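Local coordinates for RagB/SusD family nutrient uptake outer membrane protein (Bacteroides thetaiotaomicron, PDB 7KV2) that probably binds beta-glucans at the outer-membrane surface of a gut bacterium, as a glycan-binding member of the SusD family, at residues A[271-274]-A[275-278]; A[230-234]-A[235-239]. One frame throughout, in Å; residues are numbered along the deposited sequence.

Overall arrangement
Contact 1 is a core contact and contact 2 a surface one. Their centres lie 24 Å apart and their nearest atoms about 13 Å, so they do not touch. Both involve helix 217-231: contact 2 is the turn joining its C-terminal end to helix 237-249, whereas contact 1 rests one isoleucine and one phenylalanine side chain on its earlier part from strand 273-277. Their chemistry follows their place. In contact 1 a buried carboxylate is gripped by protein donors on the face of the strand opposite the I274 and F275 side chains. In contact 2 an aspartate shares its two oxygens among a serine, an arginine and a water, and water also bridges backbone groups.

Contact 1 (A[271-274]-A[275-278]); sequences IESI and FEIN
S273 and E276 meet through one polar bond: the serine OG donates to E276 OE2 at 2.7 Å, approaching the oxygen almost end-on, in line with CD-OE2. The glutamate is extended beyond CG (chi2 -173°), and with chi3 near zero OE1 turns back toward CB while OE2 projects to the serine. S273 CB also comes within 3.2 Å of OE2, leaving the two side chains in direct contact. That residues three apart on a strand lean to one side is explained by the backbone. I274 and F275 both lie opposite Y403 of strand 400-404 and both bond to it through the backbone, a classic beta bulge in which I274 has near-helical torsions (psi -43°). The extra residue puts the CB atoms of I274 and F275 on the side of the strand away from E276.

On that second side the packing is apolar. I274 sits on A218 and M222 of helix 217-231 and on Y253, one of the sodium-binding residues, while F275 touches M219 and I402. Between the two, I274 O lies at the edge of the phenyl ring, 4.0 Å from F275 CD1.

The remaining polar demand falls on the carboxylate, where OE2 also accepts W269 N and OE1 accepts N399 ND2. With an alanine here, the S273 hydroxyl, the W269 amide and the N399 side chain would probably all be left without this acceptor. Three donors around this buried group would be consistent with a carboxylate held negative by hydrogen bonds.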
loop_
_atom_site.group_PDB
_atom_site.type_symbol
_atom_site.label_atom_id
_atom_site.label_comp_id
_atom_site.label_asym_id
_atom_site.label_seq_id
_atom_site.Cartn_x
_atom_site.Cartn_y
_atom_site.Cartn_z
ATOM N N ILE A 271 10.773 -9.515 11.710
ATOM C CA ILE A 271 10.548 -10.907 11.238
ATOM C C ILE A 271 9.221 -10.994 10.481
ATOM O O ILE A 271 9.041 -11.917 9.674
ATOM C CB ILE A 271 10.619 -11.885 12.405
ATOM C CG1 ILE A 271 10.807 -13.302 11.844
ATOM C CG2 ILE A 271 9.432 -11.732 13.337
ATOM C CD1 ILE A 271 11.632 -14.165 12.717
ATOM N N GLU A 272 8.322 -10.031 10.690
ATOM C CA GLU A 272 7.006 -10.023 10.011
ATOM C C GLU A 272 7.084 -9.411 8.610
ATOM O O GLU A 272 6.146 -9.625 7.829
ATOM C CB GLU A 272 6.025 -9.207 10.834
ATOM C CG GLU A 272 4.611 -9.451 10.396
ATOM C CD GLU A 272 3.544 -9.225 11.404
ATOM O OE1 GLU A 272 3.842 -9.300 12.614
ATOM O OE2 GLU A 272 2.418 -8.976 10.954
ATOM N N SER A 273 8.103 -8.610 8.322
ATOM C CA SER A 273 8.148 -7.792 7.081
ATOM C C SER A 273 8.637 -8.657 5.931
ATOM O O SER A 273 9.764 -9.164 6.027
ATOM C CB SER A 273 9.020 -6.545 7.163
ATOM O OG SER A 273 8.867 -5.877 8.383
ATOM N N ILE A 274 7.821 -8.792 4.886
ATOM C CA ILE A 274 8.186 -9.385 3.563
ATOM C C ILE A 274 8.606 -8.262 2.605
ATOM O O ILE A 274 9.649 -8.392 1.908
ATOM C CB ILE A 274 7.036 -10.250 3.024
ATOM C CG1 ILE A 274 6.846 -11.460 3.941
ATOM C CG2 ILE A 274 7.269 -10.624 1.563
ATOM C CD1 ILE A 274 5.547 -12.179 3.782
ATOM N N PHE A 275 7.882 -7.144 2.587
ATOM C CA PHE A 275 8.290 -6.014 1.723
ATOM C C PHE A 275 7.779 -4.696 2.304
ATOM O O PHE A 275 6.603 -4.621 2.698
ATOM C CB PHE A 275 7.825 -6.282 0.292
ATOM C CG PHE A 275 8.536 -5.457 -0.745
ATOM C CD1 PHE A 275 9.905 -5.603 -0.939
ATOM C CD2 PHE A 275 7.852 -4.497 -1.492
ATOM C CE1 PHE A 275 10.570 -4.839 -1.886
ATOM C CE2 PHE A 275 8.522 -3.735 -2.442
ATOM C CZ PHE A 275 9.882 -3.894 -2.620
ATOM N N GLU A 276 8.662 -3.709 2.257
ATOM C CA GLU A 276 8.389 -2.282 2.618
ATOM C C GLU A 276 8.975 -1.396 1.532
ATOM O O GLU A 276 9.920 -1.804 0.845
ATOM C CB GLU A 276 8.962 -1.894 3.975
ATOM C CG GLU A 276 8.726 -2.948 5.028
ATOM C CD GLU A 276 9.120 -2.542 6.444
ATOM O OE1 GLU A 276 9.544 -1.383 6.658
ATOM O OE2 GLU A 276 8.978 -3.395 7.327
ATOM N N ILE A 277 8.409 -0.202 1.425
ATOM C CA ILE A 277 9.024 0.911 0.696
ATOM C C ILE A 277 9.754 1.766 1.719
ATOM O O ILE A 277 9.113 2.264 2.666
ATOM C CB ILE A 277 7.953 1.665 -0.097
ATOM C CG1 ILE A 277 7.365 0.720 -1.151
ATOM C CG2 ILE A 277 8.575 2.930 -0.683
ATOM C CD1 ILE A 277 6.212 1.307 -1.935
ATOM N N ASN A 278 11.057 1.922 1.516
ATOM C CA ASN A 278 11.968 2.614 2.470
ATOM C C ASN A 278 11.756 4.112 2.395
ATOM O O ASN A 278 11.771 4.652 1.277
ATOM C CB ASN A 278 13.427 2.316 2.167
ATOM C CG ASN A 278 13.773 0.879 2.465
ATOM O OD1 ASN A 278 13.124 0.268 3.291
ATOM N ND2 ASN A 278 14.709 0.313 1.720
#

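Contact 2 (A[230-234]-A[235-239]); sequences YQNDD and SRYST
Y237 lays its ring over D234 CA, a CH-pi contact with CA 3.4 Å from the ring centroid and only 5° off the normal. It belongs to the tight turn that joins helices 217-231 and 237-249 in this tetratricopeptide-type helical fold. The first helix ends in a Schellman motif, with N232 at positive phi, and D233 then centres an inverse gamma turn. The phenol end reaches back over this exit, its OH 3.2 Å from N232 CA.

D233 ties the turn together. With CG anti to the backbone N (chi1 179°), its carboxylate extends toward S235 and R236. OD1 accepts S235 OG at 2.6 Å, while the syn lone pair of OD2 takes R236 NH1 at 2.8 Å in a salt bridge. NH1 is approached in the guanidinium plane, although the two flat groups stand 62° apart. Y187 OH also bonds to OD2, and R236 NE pairs with E195, anchoring the turn to helix 183-200. The backbone adds R236 N to D233 O at 2.9 Å and Y237 N to D234 O at 3.3 Å. One water donates to D233 OD1 and D234 OD1 and accepts S235 N at 3.0 Å.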
loop_
_atom_site.group_PDB
_atom_site.type_symbol
_atom_site.label_atom_id
_atom_site.label_comp_id
_atom_site.label_asym_id
_atom_site.label_seq_id
_atom_site.Cartn_x
_atom_site.Cartn_y
_atom_site.Cartn_z
ATOM N N TYR A 230 -6.780 -11.287 -6.944
ATOM C CA TYR A 230 -7.626 -10.160 -7.404
ATOM C C TYR A 230 -8.308 -10.545 -8.739
ATOM O O TYR A 230 -9.408 -10.076 -9.016
ATOM C CB TYR A 230 -6.854 -8.861 -7.581
ATOM C CG TYR A 230 -7.777 -7.681 -7.746
ATOM C CD1 TYR A 230 -8.625 -7.300 -6.720
ATOM C CD2 TYR A 230 -7.857 -6.976 -8.932
ATOM C CE1 TYR A 230 -9.520 -6.253 -6.870
ATOM C CE2 TYR A 230 -8.727 -5.908 -9.091
ATOM C CZ TYR A 230 -9.587 -5.563 -8.060
ATOM O OH TYR A 230 -10.440 -4.507 -8.178
ATOM N N GLN A 231 -7.621 -11.342 -9.550
ATOM C CA GLN A 231 -8.115 -11.793 -10.887
ATOM C C GLN A 231 -9.166 -12.894 -10.720
ATOM O O GLN A 231 -9.893 -13.144 -11.684
ATOM C CB GLN A 231 -6.946 -12.332 -11.706
ATOM C CG GLN A 231 -7.342 -12.796 -13.118
ATOM C CD GLN A 231 -7.801 -11.655 -13.986
ATOM O OE1 GLN A 231 -7.620 -10.487 -13.659
ATOM N NE2 GLN A 231 -8.377 -11.976 -15.148
ATOM N N ASN A 232 -9.201 -13.548 -9.569
ATOM C CA ASN A 232 -10.027 -14.745 -9.285
ATOM C C ASN A 232 -9.555 -15.851 -10.230
ATOM O O ASN A 232 -10.417 -16.563 -10.798
ATOM C CB ASN A 232 -11.529 -14.455 -9.384
ATOM C CG ASN A 232 -12.055 -13.751 -8.143
ATOM O OD1 ASN A 232 -12.366 -12.579 -8.177
ATOM N ND2 ASN A 232 -12.096 -14.434 -7.016
ATOM N N ASP A 233 -8.237 -15.961 -10.418
ATOM C CA ASP A 233 -7.648 -16.950 -11.370
ATOM C C ASP A 233 -7.461 -18.272 -10.632
ATOM O O ASP A 233 -6.333 -18.571 -10.161
ATOM C CB ASP A 233 -6.371 -16.432 -12.014
ATOM C CG ASP A 233 -5.753 -17.446 -12.960
ATOM O OD1 ASP A 233 -6.447 -18.491 -13.262
ATOM O OD2 ASP A 233 -4.582 -17.215 -13.323
ATOM N N ASP A 234 -8.552 -19.044 -10.538
ATOM C CA ASP A 234 -8.617 -20.294 -9.740
ATOM C C ASP A 234 -7.616 -21.297 -10.332
ATOM O O ASP A 234 -7.102 -22.147 -9.565
ATOM C CB ASP A 234 -10.069 -20.762 -9.581
ATOM C CG ASP A 234 -10.698 -21.220 -10.884
ATOM O OD1 ASP A 234 -10.624 -20.466 -11.861
ATOM O OD2 ASP A 234 -11.217 -22.341 -10.913
ATOM N N SER A 235 -7.224 -21.122 -11.593
ATOM C CA SER A 235 -6.227 -22.012 -12.239
ATOM C C SER A 235 -4.860 -21.873 -11.542
ATOM O O SER A 235 -4.002 -22.759 -11.721
ATOM C CB SER A 235 -6.128 -21.757 -13.704
ATOM O OG SER A 235 -5.252 -20.679 -13.962
ATOM N N ARG A 236 -4.633 -20.807 -10.764
ATOM C CA ARG A 236 -3.296 -20.552 -10.185
ATOM C C ARG A 236 -3.351 -20.559 -8.659
ATOM O O ARG A 236 -2.302 -20.291 -8.056
ATOM C CB ARG A 236 -2.735 -19.248 -10.739
ATOM C CG ARG A 236 -2.076 -19.414 -12.099
ATOM C CD ARG A 236 -1.399 -18.147 -12.521
ATOM N NE ARG A 236 -0.702 -18.372 -13.772
ATOM C CZ ARG A 236 -1.269 -18.350 -14.978
ATOM N NH1 ARG A 236 -2.562 -18.108 -15.124
ATOM N NH2 ARG A 236 -0.516 -18.575 -16.040
ATOM N N TYR A 237 -4.501 -20.884 -8.066
ATOM C CA TYR A 237 -4.698 -20.895 -6.589
ATOM C C TYR A 237 -3.777 -21.905 -5.897
ATOM O O TYR A 237 -3.190 -21.592 -4.831
ATOM C CB TYR A 237 -6.166 -21.156 -6.244
ATOM C CG TYR A 237 -7.128 -20.008 -6.436
ATOM C CD1 TYR A 237 -6.755 -18.778 -6.956
ATOM C CD2 TYR A 237 -8.467 -20.188 -6.126
ATOM C CE1 TYR A 237 -7.667 -17.749 -7.103
ATOM C CE2 TYR A 237 -9.393 -19.170 -6.272
ATOM C CZ TYR A 237 -8.991 -17.948 -6.752
ATOM O OH TYR A 237 -9.922 -16.982 -6.935
ATOM N N SER A 238 -3.623 -23.115 -6.461
ATOM C CA SER A 238 -2.794 -24.185 -5.852
ATOM C C SER A 238 -1.330 -23.765 -5.825
ATOM O O SER A 238 -0.672 -24.090 -4.827
ATOM C CB SER A 238 -2.939 -25.516 -6.574
ATOM O OG SER A 238 -4.151 -26.125 -6.179
ATOM N N THR A 239 -0.854 -23.124 -6.889
ATOM C CA THR A 239 0.528 -22.559 -6.976
ATOM C C THR A 239 0.700 -21.423 -5.946
ATOM O O THR A 239 1.673 -21.438 -5.165
ATOM C CB THR A 239 0.830 -22.098 -8.397
ATOM O OG1 THR A 239 0.680 -23.259 -9.214
ATOM C CG2 THR A 239 2.216 -21.517 -8.559
HETATM O O HOH W 1 -8.678 -19.698 -13.767
HETATM O O HOH W 2 -5.433 -24.039 -8.740
#